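Probable glutathione S-transferase GSTU1 (Oryza sativa, PDB 1OYJ) conjugates reduced glutathione to a wide range of exogenous and endogenous hydrophobic electrophiles, as a tau-family glutathione transferase. Local coordinates at residues L9-V14 with R54-L59; R121-K126 with Y177-C182; R151-G156 with A198-R203. All blocks are in the same frame, centred on the assembly; numbering follows the deposited sequence.

Contact 1 of 3, residues L9-V14 with R54-L59; sequences LLDFWV and RKIPVL. With GSH (glutathione), chain N.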
loop_
_atom_site.group_PDB
_atom_site.type_symbol
_atom_site.label_atom_id
_atom_site.label_comp_id
_atom_site.label_asym_id
_atom_site.label_seq_id
_atom_site.Cartn_x
_atom_site.Cartn_y
_atom_site.Cartn_z
ATOM N N LEU A 9 12.708 2.869 17.258
ATOM C CA LEU A 9 11.396 2.492 16.812
ATOM C C LEU A 9 10.379 3.047 17.761
ATOM O O LEU A 9 10.415 2.702 18.971
ATOM C CB LEU A 9 11.316 0.985 16.713
ATOM C CG LEU A 9 9.994 0.461 16.092
ATOM C CD1 LEU A 9 9.911 0.741 14.574
ATOM C CD2 LEU A 9 9.919 -1.111 16.294
ATOM N N LEU A 10 9.538 3.963 17.285
ATOM C CA LEU A 10 8.455 4.493 18.082
ATOM C C LEU A 10 7.321 3.497 17.865
ATOM O O LEU A 10 6.923 3.233 16.727
ATOM C CB LEU A 10 8.054 5.882 17.634
ATOM C CG LEU A 10 9.201 6.868 17.437
ATOM C CD1 LEU A 10 8.665 8.330 17.184
ATOM C CD2 LEU A 10 10.046 6.901 18.724
ATOM N N ASP A 11 6.776 2.941 18.937
ATOM C CA ASP A 11 5.808 1.865 18.758
ATOM C C ASP A 11 4.808 1.806 19.929
ATOM O O ASP A 11 4.835 2.659 20.870
ATOM C CB ASP A 11 6.691 0.642 18.571
ATOM C CG ASP A 11 6.035 -0.531 17.827
ATOM O OD1 ASP A 11 4.795 -0.568 17.630
ATOM O OD2 ASP A 11 6.776 -1.458 17.419
ATOM N N PHE A 12 3.896 0.859 19.881
ATOM C CA PHE A 12 2.872 0.644 20.874
ATOM C C PHE A 12 2.914 -0.878 21.039
ATOM O O PHE A 12 2.896 -1.621 20.014
ATOM C CB PHE A 12 1.522 1.153 20.397
ATOM C CG PHE A 12 0.410 0.851 21.351
ATOM C CD1 PHE A 12 0.526 1.220 22.656
ATOM C CD2 PHE A 12 -0.775 0.317 20.927
ATOM C CE1 PHE A 12 -0.501 0.980 23.596
ATOM C CE2 PHE A 12 -1.829 0.094 21.852
ATOM C CZ PHE A 12 -1.665 0.394 23.198
ATOM N N TRP A 13 3.027 -1.383 22.263
ATOM C CA TRP A 13 3.324 -2.842 22.475
ATOM C C TRP A 13 2.500 -3.850 21.676
ATOM O O TRP A 13 3.034 -4.776 21.086
ATOM C CB TRP A 13 3.289 -3.152 24.012
ATOM C CG TRP A 13 1.939 -3.114 24.594
ATOM C CD1 TRP A 13 1.330 -2.073 25.039
ATOM C CD2 TRP A 13 1.060 -4.203 24.744
ATOM N NE1 TRP A 13 0.036 -2.363 25.414
ATOM C CE2 TRP A 13 -0.130 -3.706 25.288
ATOM C CE3 TRP A 13 1.158 -5.560 24.479
ATOM C CZ2 TRP A 13 -1.244 -4.496 25.516
ATOM C CZ3 TRP A 13 0.085 -6.355 24.744
ATOM C CH2 TRP A 13 -1.081 -5.847 25.276
ATOM N N VAL A 14 1.191 -3.692 21.682
ATOM C CA VAL A 14 0.251 -4.650 21.064
ATOM C C VAL A 14 0.061 -4.429 19.544
ATOM O O VAL A 14 -0.623 -5.202 18.878
ATOM C CB VAL A 14 -1.114 -4.543 21.778
ATOM C CG1 VAL A 14 -1.870 -3.272 21.272
ATOM C CG2 VAL A 14 -1.978 -5.792 21.544
ATOM N N ARG A 54 0.589 10.669 12.011
ATOM C CA ARG A 54 0.662 10.675 13.479
ATOM C C ARG A 54 0.395 9.334 14.085
ATOM O O ARG A 54 -0.252 9.238 15.117
ATOM C CB ARG A 54 -0.269 11.730 14.104
ATOM C CG ARG A 54 0.020 13.151 13.511
ATOM C CD ARG A 54 -1.122 14.084 13.481
ATOM N NE ARG A 54 -2.099 13.842 12.414
ATOM C CZ ARG A 54 -3.255 13.185 12.573
ATOM N NH1 ARG A 54 -3.595 12.644 13.752
ATOM N NH2 ARG A 54 -4.080 13.060 11.537
ATOM N N LYS A 55 0.844 8.308 13.386
ATOM C CA LYS A 55 0.713 6.934 13.773
ATOM C C LYS A 55 2.029 6.184 14.067
ATOM O O LYS A 55 3.088 6.572 13.621
ATOM C CB LYS A 55 0.024 6.165 12.643
ATOM C CG LYS A 55 -1.471 6.426 12.602
ATOM C CD LYS A 55 -2.123 5.875 11.383
ATOM C CE LYS A 55 -3.639 6.081 11.390
ATOM N NZ LYS A 55 -4.198 5.199 10.314
ATOM N N ILE A 56 1.953 5.087 14.844
ATOM C CA ILE A 56 3.147 4.288 14.971
ATOM C C ILE A 56 2.888 3.119 14.068
ATOM O O ILE A 56 1.759 2.900 13.730
ATOM C CB ILE A 56 3.452 3.901 16.469
ATOM C CG1 ILE A 56 2.263 3.184 17.066
ATOM C CG2 ILE A 56 3.755 5.156 17.251
ATOM C CD1 ILE A 56 2.104 1.675 16.489
ATOM N N PRO A 57 3.894 2.358 13.643
ATOM C CA PRO A 57 5.289 2.539 13.935
ATOM C C PRO A 57 6.011 3.543 13.084
ATOM O O PRO A 57 5.633 3.906 11.970
ATOM C CB PRO A 57 5.869 1.158 13.604
ATOM C CG PRO A 57 5.020 0.647 12.470
ATOM C CD PRO A 57 3.669 1.108 12.914
ATOM N N VAL A 58 7.064 4.074 13.700
ATOM C CA VAL A 58 7.942 4.962 13.039
ATOM C C VAL A 58 9.297 4.497 13.313
ATOM O O VAL A 58 9.711 4.341 14.509
ATOM C CB VAL A 58 7.838 6.490 13.585
ATOM C CG1 VAL A 58 8.857 7.375 12.820
ATOM C CG2 VAL A 58 6.487 7.006 13.356
ATOM N N LEU A 59 10.056 4.355 12.252
ATOM C CA LEU A 59 11.427 3.960 12.384
ATOM C C LEU A 59 12.303 5.136 12.130
ATOM O O LEU A 59 12.107 5.792 11.129
ATOM C CB LEU A 59 11.822 2.987 11.288
ATOM C CG LEU A 59 13.296 2.563 11.456
ATOM C CD1 LEU A 59 13.311 1.631 12.671
ATOM C CD2 LEU A 59 13.799 1.771 10.289
HETATM N N1 GSH N . -0.817 1.932 7.827
HETATM C CA1 GSH N . -0.249 1.713 9.117
HETATM C C1 GSH N . 1.049 1.009 9.222
HETATM O O11 GSH N . 1.995 1.210 9.955
HETATM O O12 GSH N . 1.117 0.069 8.460
HETATM C CB1 GSH N . -1.097 1.815 10.367
HETATM C CG1 GSH N . -0.361 1.827 11.712
HETATM C CD1 GSH N . -1.379 2.042 12.826
HETATM O OE1 GSH N . -2.545 1.772 12.597
HETATM N N2 GSH N . -0.969 2.466 14.023
HETATM C CA2 GSH N . -1.897 2.687 15.104
HETATM C C2 GSH N . -1.764 4.181 15.443
HETATM O O2 GSH N . -0.640 4.582 15.663
HETATM C CB2 GSH N . -1.467 1.796 16.270
HETATM S SG2 GSH N . -1.826 0.030 15.918
HETATM N N3 GSH N . -2.760 5.056 15.294
HETATM C CA3 GSH N . -2.787 6.006 16.436
HETATM C C3 GSH N . -4.076 6.436 17.134
HETATM O O31 GSH N . -4.283 7.652 17.450
HETATM O O32 GSH N . -4.900 5.591 17.448
#
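Val58 O is approached by two groups of the facing strand: Leu10 N donates to it at 2.8 Å, and the CA-H of Leu9 points at it with CA 3.4 Å away. Leu10 O answers in kind, taking Val58 N at 3.1 Å and the CA-H of Pro57 besides. Leu10 and Val58 form an antiparallel hydrogen-bonded pair, followed by the non-hydrogen-bonded pair of Leu9 and Leu59. Leu10 and Val58 point the same way and lie side by side, CB to CB 4.1 Å. On the other face Leu9 and Leu59 cross at about a right angle, their CD1 atoms 4.0 Å apart. Ile56 has CG1 between its backbone N and carbonyl carbon (chi1 56°), which lays CG1 4.0 Å from Phe12 CB. The peptide from Ile56 to Pro57 is cis, the cis-proline characteristic of the thioredoxin-like domain of glutathione transferases. Ile56 N donates to O2 of glutathione and Ile56 O accepts from its N2, each at 2.8 Å. Asp11 OD1 holds Phe12 N, while OD2 salt-bridges Arg22. Strand 7-11 runs between strands 33-36 and 58-61, with helix 16-28 packed on Leu9 and Pro57 and helix 44-49 on Leu10, Ile56 and Val58.

Contact 2 of 3, residues R121-K126 with Y177-C182; sequences RLWRLK and YSYERC. With GSH (glutathione), chain O.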
loop_
_atom_site.group_PDB
_atom_site.type_symbol
_atom_site.label_atom_id
_atom_site.label_comp_id
_atom_site.label_asym_id
_atom_site.label_seq_id
_atom_site.Cartn_x
_atom_site.Cartn_y
_atom_site.Cartn_z
ATOM N N ARG A 121 -14.007 -5.272 13.254
ATOM C CA ARG A 121 -15.452 -5.443 13.249
ATOM C C ARG A 121 -15.893 -6.541 14.176
ATOM O O ARG A 121 -17.022 -6.482 14.681
ATOM C CB ARG A 121 -15.948 -5.825 11.854
ATOM C CG ARG A 121 -15.595 -4.706 10.828
ATOM C CD ARG A 121 -16.001 -5.041 9.412
ATOM N NE ARG A 121 -15.864 -3.897 8.517
ATOM C CZ ARG A 121 -16.322 -3.895 7.264
ATOM N NH1 ARG A 121 -16.938 -4.975 6.766
ATOM N NH2 ARG A 121 -16.200 -2.803 6.528
ATOM N N LEU A 122 -15.034 -7.549 14.397
ATOM C CA LEU A 122 -15.456 -8.681 15.213
ATOM C C LEU A 122 -15.666 -8.251 16.669
ATOM O O LEU A 122 -16.481 -8.844 17.404
ATOM C CB LEU A 122 -14.465 -9.809 15.159
ATOM C CG LEU A 122 -14.146 -10.349 13.781
ATOM C CD1 LEU A 122 -13.198 -11.504 13.866
ATOM C CD2 LEU A 122 -15.385 -10.829 13.051
ATOM N N TRP A 123 -14.981 -7.212 17.103
ATOM C CA TRP A 123 -15.252 -6.828 18.485
ATOM C C TRP A 123 -16.006 -5.549 18.619
ATOM O O TRP A 123 -16.344 -5.147 19.771
ATOM C CB TRP A 123 -14.007 -6.806 19.385
ATOM C CG TRP A 123 -12.883 -6.219 18.809
ATOM C CD1 TRP A 123 -12.573 -4.933 18.796
ATOM C CD2 TRP A 123 -11.865 -6.896 18.109
ATOM N NE1 TRP A 123 -11.389 -4.740 18.139
ATOM C CE2 TRP A 123 -10.957 -5.930 17.662
ATOM C CE3 TRP A 123 -11.635 -8.227 17.786
ATOM C CZ2 TRP A 123 -9.856 -6.231 16.926
ATOM C CZ3 TRP A 123 -10.512 -8.531 17.065
ATOM C CH2 TRP A 123 -9.632 -7.540 16.652
ATOM N N ARG A 124 -16.229 -4.892 17.482
ATOM C CA ARG A 124 -17.046 -3.688 17.441
ATOM C C ARG A 124 -18.518 -4.020 17.253
ATOM O O ARG A 124 -19.389 -3.293 17.692
ATOM C CB ARG A 124 -16.648 -2.804 16.306
ATOM C CG ARG A 124 -15.502 -1.876 16.561
ATOM C CD ARG A 124 -14.908 -1.207 15.259
ATOM N NE ARG A 124 -13.681 -0.461 15.588
ATOM C CZ ARG A 124 -13.210 0.631 14.949
ATOM N NH1 ARG A 124 -12.087 1.210 15.387
ATOM N NH2 ARG A 124 -13.833 1.136 13.883
ATOM N N LEU A 125 -18.803 -5.144 16.638
ATOM C CA LEU A 125 -20.175 -5.515 16.374
ATOM C C LEU A 125 -20.639 -6.568 17.365
ATOM O O LEU A 125 -19.823 -7.058 18.139
ATOM C CB LEU A 125 -20.262 -6.056 14.964
ATOM C CG LEU A 125 -19.784 -5.087 13.889
ATOM C CD1 LEU A 125 -19.758 -5.880 12.605
ATOM C CD2 LEU A 125 -20.689 -3.849 13.762
ATOM N N LYS A 126 -21.948 -6.877 17.384
ATOM C CA LYS A 126 -22.495 -7.946 18.220
ATOM C C LYS A 126 -23.575 -8.738 17.450
ATOM O O LYS A 126 -23.943 -8.370 16.321
ATOM C CB LYS A 126 -23.094 -7.372 19.476
ATOM C CG LYS A 126 -23.900 -6.182 19.196
ATOM C CD LYS A 126 -24.086 -5.358 20.445
ATOM C CE LYS A 126 -25.334 -4.494 20.306
ATOM N NZ LYS A 126 -25.997 -4.367 21.636
ATOM N N TYR A 177 -7.009 -16.102 17.992
ATOM C CA TYR A 177 -7.814 -16.596 19.098
ATOM C C TYR A 177 -8.963 -15.672 19.322
ATOM O O TYR A 177 -10.078 -16.144 19.438
ATOM C CB TYR A 177 -6.962 -16.824 20.374
ATOM C CG TYR A 177 -7.806 -17.184 21.606
ATOM C CD1 TYR A 177 -8.439 -18.431 21.717
ATOM C CD2 TYR A 177 -8.003 -16.278 22.625
ATOM C CE1 TYR A 177 -9.257 -18.772 22.875
ATOM C CE2 TYR A 177 -8.770 -16.609 23.767
ATOM C CZ TYR A 177 -9.402 -17.859 23.886
ATOM O OH TYR A 177 -10.186 -18.187 25.001
ATOM N N SER A 178 -8.697 -14.370 19.344
ATOM C CA SER A 178 -9.707 -13.366 19.498
ATOM C C SER A 178 -10.715 -13.378 18.324
ATOM O O SER A 178 -11.907 -13.171 18.556
ATOM C CB SER A 178 -9.057 -11.977 19.647
ATOM O OG SER A 178 -8.254 -11.896 20.813
ATOM N N TYR A 179 -10.236 -13.629 17.116
ATOM C CA TYR A 179 -11.132 -13.718 15.972
ATOM C C TYR A 179 -12.049 -14.901 16.170
ATOM O O TYR A 179 -13.229 -14.800 15.838
ATOM C CB TYR A 179 -10.402 -13.952 14.658
ATOM C CG TYR A 179 -9.440 -12.858 14.233
ATOM C CD1 TYR A 179 -9.508 -11.607 14.734
ATOM C CD2 TYR A 179 -8.525 -13.100 13.295
ATOM C CE1 TYR A 179 -8.590 -10.646 14.343
ATOM C CE2 TYR A 179 -7.662 -12.152 12.886
ATOM C CZ TYR A 179 -7.689 -10.950 13.422
ATOM O OH TYR A 179 -6.758 -10.010 12.954
ATOM N N GLU A 180 -11.481 -16.001 16.683
ATOM C CA GLU A 180 -12.239 -17.217 16.978
ATOM C C GLU A 180 -13.348 -17.052 17.951
ATOM O O GLU A 180 -14.514 -17.464 17.673
ATOM C CB GLU A 180 -11.367 -18.412 17.421
ATOM C CG GLU A 180 -10.535 -18.971 16.288
ATOM C CD GLU A 180 -9.504 -20.006 16.704
ATOM O OE1 GLU A 180 -9.094 -20.025 17.869
ATOM O OE2 GLU A 180 -9.151 -20.817 15.857
ATOM N N ARG A 181 -13.044 -16.401 19.056
ATOM C CA ARG A 181 -14.040 -16.255 20.070
ATOM C C ARG A 181 -15.089 -15.236 19.644
ATOM O O ARG A 181 -16.268 -15.433 19.876
ATOM C CB ARG A 181 -13.373 -15.834 21.398
ATOM C CG ARG A 181 -12.460 -16.944 21.953
ATOM C CD ARG A 181 -12.555 -17.188 23.376
ATOM N NE ARG A 181 -13.862 -17.630 23.855
ATOM C CZ ARG A 181 -14.442 -17.127 24.940
ATOM N NH1 ARG A 181 -15.607 -17.594 25.376
ATOM N NH2 ARG A 181 -13.858 -16.132 25.599
ATOM N N CYS A 182 -14.683 -14.175 18.974
ATOM C CA CYS A 182 -15.657 -13.162 18.609
ATOM C C CYS A 182 -16.426 -13.516 17.347
ATOM O O CYS A 182 -17.610 -13.220 17.253
ATOM C CB CYS A 182 -15.011 -11.807 18.436
ATOM S SG CYS A 182 -14.100 -11.166 19.819
HETATM N N1 GSH O . -14.230 -1.135 -0.184
HETATM C CA1 GSH O . -14.528 -1.730 1.120
HETATM C C1 GSH O . -16.024 -1.647 1.321
HETATM O O11 GSH O . -16.500 -1.102 2.309
HETATM O O12 GSH O . -16.788 -2.103 0.492
HETATM C CB1 GSH O . -13.963 -3.198 1.147
HETATM C CG1 GSH O . -14.169 -3.879 2.506
HETATM C CD1 GSH O . -13.542 -5.264 2.776
HETATM O OE1 GSH O . -12.341 -5.436 2.663
HETATM N N2 GSH O . -14.379 -6.215 3.203
HETATM C CA2 GSH O . -13.968 -7.475 3.827
HETATM C C2 GSH O . -14.353 -8.654 2.999
HETATM O O2 GSH O . -14.345 -9.810 3.481
HETATM C CB2 GSH O . -14.529 -7.582 5.234
HETATM S SG2 GSH O . -13.855 -6.244 6.234
HETATM N N3 GSH O . -14.648 -8.309 1.710
HETATM C CA3 GSH O . -14.875 -9.320 0.691
HETATM C C3 GSH O . -13.662 -10.171 0.316
HETATM O O31 GSH O . -12.497 -9.766 0.647
HETATM O O32 GSH O . -13.873 -11.259 -0.318
#
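Apolar packing centres on Leu122, whose side chain crosses that of Tyr179 at about a right angle. The CD1 branch of Leu122 does the touching, 3.7 Å from Tyr179 CA and 3.8 Å from Tyr179 CD1, so it meets the ring obliquely and Tyr179 CA at once. Next to it Leu122 CB rests against Cys182 CB at 3.9 Å, where the two backbones come nearest. Leu122 O packs 3.5 Å from Cys182 CB and accepts a hydrogen bond from Gln130 NE2. The aromatic part is edge against edge: Trp123 CZ3 lies in the plane of the Tyr179 ring, 3.9 Å from CE1, and no faces stack. CZ3 and CH2 of the benzo ring are the indole atoms that meet Tyr179 CE1. Cys182 SG also lies at the indole edge, 4.3 Å from Trp123 CE3. The ligand contact belongs to Arg121 alone of the two segments: a glutathione sulfur, SG2, stands over one guanidinium face, 3.4 Å from NH1. This second pocket also includes Lys114 and Glu136. Such apolar packing of helix 97-124 against helix 176-183 is part of the all-helical C-terminal domain of glutathione transferases.

Contact 3 of 3, residues R151-G156 with A198-R203; sequences REFFGG and ARRCGR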
loop_
_atom_site.group_PDB
_atom_site.type_symbol
_atom_site.label_atom_id
_atom_site.label_comp_id
_atom_site.label_asym_id
_atom_site.label_seq_id
_atom_site.Cartn_x
_atom_site.Cartn_y
_atom_site.Cartn_z
ATOM N N ARG A 151 3.088 -24.625 0.495
ATOM C CA ARG A 151 4.403 -24.124 0.922
ATOM C C ARG A 151 4.528 -24.010 2.462
ATOM O O ARG A 151 3.542 -24.021 3.190
ATOM C CB ARG A 151 4.642 -22.738 0.317
ATOM C CG ARG A 151 4.438 -22.756 -1.201
ATOM C CD ARG A 151 4.624 -21.403 -1.894
ATOM N NE ARG A 151 3.896 -20.288 -1.317
ATOM C CZ ARG A 151 3.237 -19.355 -2.029
ATOM N NH1 ARG A 151 3.204 -19.412 -3.350
ATOM N NH2 ARG A 151 2.596 -18.376 -1.439
ATOM N N GLU A 152 5.759 -24.013 2.912
ATOM C CA GLU A 152 6.110 -23.900 4.314
ATOM C C GLU A 152 5.903 -22.399 4.688
ATOM O O GLU A 152 5.277 -22.097 5.719
ATOM C CB GLU A 152 7.556 -24.257 4.483
ATOM C CG GLU A 152 7.913 -24.443 5.945
ATOM C CD GLU A 152 9.393 -24.756 6.246
ATOM O OE1 GLU A 152 10.271 -24.703 5.351
ATOM O OE2 GLU A 152 9.676 -25.026 7.432
ATOM N N PHE A 153 6.316 -21.530 3.778
ATOM C CA PHE A 153 6.158 -20.065 3.963
ATOM C C PHE A 153 5.543 -19.378 2.734
ATOM O O PHE A 153 5.679 -19.885 1.617
ATOM C CB PHE A 153 7.520 -19.393 4.231
ATOM C CG PHE A 153 8.166 -19.814 5.565
ATOM C CD1 PHE A 153 7.721 -19.298 6.822
ATOM C CD2 PHE A 153 9.197 -20.735 5.549
ATOM C CE1 PHE A 153 8.332 -19.740 7.970
ATOM C CE2 PHE A 153 9.769 -21.168 6.688
ATOM C CZ PHE A 153 9.376 -20.674 7.885
ATOM N N PHE A 154 4.943 -18.183 2.953
ATOM C CA PHE A 154 4.426 -17.409 1.850
ATOM C C PHE A 154 5.523 -17.071 0.927
ATOM O O PHE A 154 5.302 -17.087 -0.247
ATOM C CB PHE A 154 3.647 -16.136 2.267
ATOM C CG PHE A 154 2.305 -16.448 2.867
ATOM C CD1 PHE A 154 1.172 -16.524 2.092
ATOM C CD2 PHE A 154 2.208 -16.698 4.182
ATOM C CE1 PHE A 154 -0.033 -16.898 2.578
ATOM C CE2 PHE A 154 0.998 -17.023 4.746
ATOM C CZ PHE A 154 -0.191 -17.130 3.892
ATOM N N GLY A 155 6.688 -16.726 1.414
ATOM C CA GLY A 155 7.808 -16.527 0.497
ATOM C C GLY A 155 8.051 -17.732 -0.449
ATOM O O GLY A 155 7.826 -18.941 -0.078
ATOM N N GLY A 156 8.509 -17.434 -1.671
ATOM C CA GLY A 156 8.689 -18.478 -2.688
ATOM C C GLY A 156 10.044 -18.583 -3.447
ATOM O O GLY A 156 10.174 -18.105 -4.586
ATOM N N ALA A 198 0.828 -20.744 11.127
ATOM C CA ALA A 198 0.933 -19.892 12.329
ATOM C C ALA A 198 1.750 -20.632 13.425
ATOM O O ALA A 198 2.626 -20.070 14.063
ATOM C CB ALA A 198 -0.457 -19.477 12.835
ATOM N N ARG A 199 1.569 -21.958 13.549
ATOM C CA ARG A 199 2.319 -22.711 14.593
ATOM C C ARG A 199 3.830 -22.746 14.247
ATOM O O ARG A 199 4.699 -22.562 15.102
ATOM C CB ARG A 199 1.786 -24.144 14.754
ATOM C CG ARG A 199 0.493 -24.240 15.466
ATOM C CD ARG A 199 0.048 -25.642 15.770
ATOM N NE ARG A 199 0.011 -26.544 14.615
ATOM C CZ ARG A 199 -1.054 -26.730 13.847
ATOM N NH1 ARG A 199 -2.151 -26.045 14.048
ATOM N NH2 ARG A 199 -1.027 -27.604 12.879
ATOM N N ARG A 200 4.144 -22.963 12.975
ATOM C CA ARG A 200 5.548 -22.989 12.481
ATOM C C ARG A 200 6.227 -21.611 12.761
ATOM O O ARG A 200 7.247 -21.508 13.379
ATOM C CB ARG A 200 5.477 -23.240 10.966
ATOM C CG ARG A 200 6.738 -23.186 10.057
ATOM C CD ARG A 200 6.427 -23.802 8.570
ATOM N NE ARG A 200 5.383 -24.815 8.616
ATOM C CZ ARG A 200 4.191 -24.804 8.012
ATOM N NH1 ARG A 200 3.825 -23.925 7.101
ATOM N NH2 ARG A 200 3.361 -25.824 8.263
ATOM N N CYS A 201 5.567 -20.545 12.324
ATOM C CA CYS A 201 6.084 -19.231 12.571
ATOM C C CYS A 201 6.298 -18.997 14.090
ATOM O O CYS A 201 7.269 -18.343 14.489
ATOM C CB CYS A 201 5.201 -18.163 11.948
ATOM S SG CYS A 201 5.245 -18.180 10.110
ATOM N N GLY A 202 5.407 -19.552 14.888
ATOM C CA GLY A 202 5.397 -19.304 16.306
ATOM C C GLY A 202 6.603 -19.876 17.041
ATOM O O GLY A 202 6.781 -19.628 18.228
ATOM N N ARG A 203 7.384 -20.707 16.353
ATOM C CA ARG A 203 8.561 -21.308 16.918
ATOM C C ARG A 203 9.832 -20.540 16.584
ATOM O O ARG A 203 10.961 -20.789 17.081
ATOM C CB ARG A 203 8.655 -22.792 16.404
ATOM C CG ARG A 203 7.474 -23.761 16.897
ATOM C CD ARG A 203 7.130 -25.030 15.980
ATOM N NE ARG A 203 5.995 -25.844 16.456
ATOM C CZ ARG A 203 5.037 -26.394 15.664
ATOM N NH1 ARG A 203 5.072 -26.260 14.369
ATOM N NH2 ARG A 203 4.045 -27.125 16.179
#
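Arg200 reaches from helix 192-201 to the backbone of Glu152, its guanidinium turned edge-on to the carbonyl. NH1 donates to Glu152 O at 2.7 Å, with the oxygen close to the guanidinium plane and the N-H directed at a lone pair. The arginine chain is extended as far as CD and then bends, chi3 of -29° bringing NE round out of an ordinary staggered position. The Glu152 side chain crosses it obliquely, carboxylate and guanidinium planes 52° apart. OE2 is 4.5 Å from Arg200 NE and well out of the guanidinium plane, so the charges merely lie near each other. An alanine in place of Arg200 would probably leave Glu152 O without this donor and the carboxylate without its nearby positive charge. Phe153 turns its ring rim to Cys201: SG sits at the edge, 4.1 Å from CE1 and 78° off the ring normal, a Cys sulfur-aromatic contact. Leu162 touches both residues. The loop has its own ties too, Phe154 N and Gly155 N both binding the carboxylate of Asp166 and Arg151 pairing with Glu147. Away from the glutathione sites, this is structural packing within the helical C-terminal domain, joining the loop between helices 127-148 and 164-169 to helix 192-201.

Overall arrangement
Contact 1 belongs to the thioredoxin-like N-terminal domain, while contacts 2 and 3 share the helical C-terminal one; any two centres lie about 24 or 25 Å apart and none of the three touch. Contacts 1 and 2 are buried, contact 3 only partly. Backbone pairing dominates contact 1, and the same backbone goes on to receive glutathione. Contact 2 is apolar, helix against helix, with a different glutathione at its margin. Contact 3 mixes a charged side chain on a loop carbonyl with a sulfur-aromatic edge. Along the chain the segments of contacts 2 and 3 alternate, and helix 127-148 runs from just after 121-126 to just before 151-156.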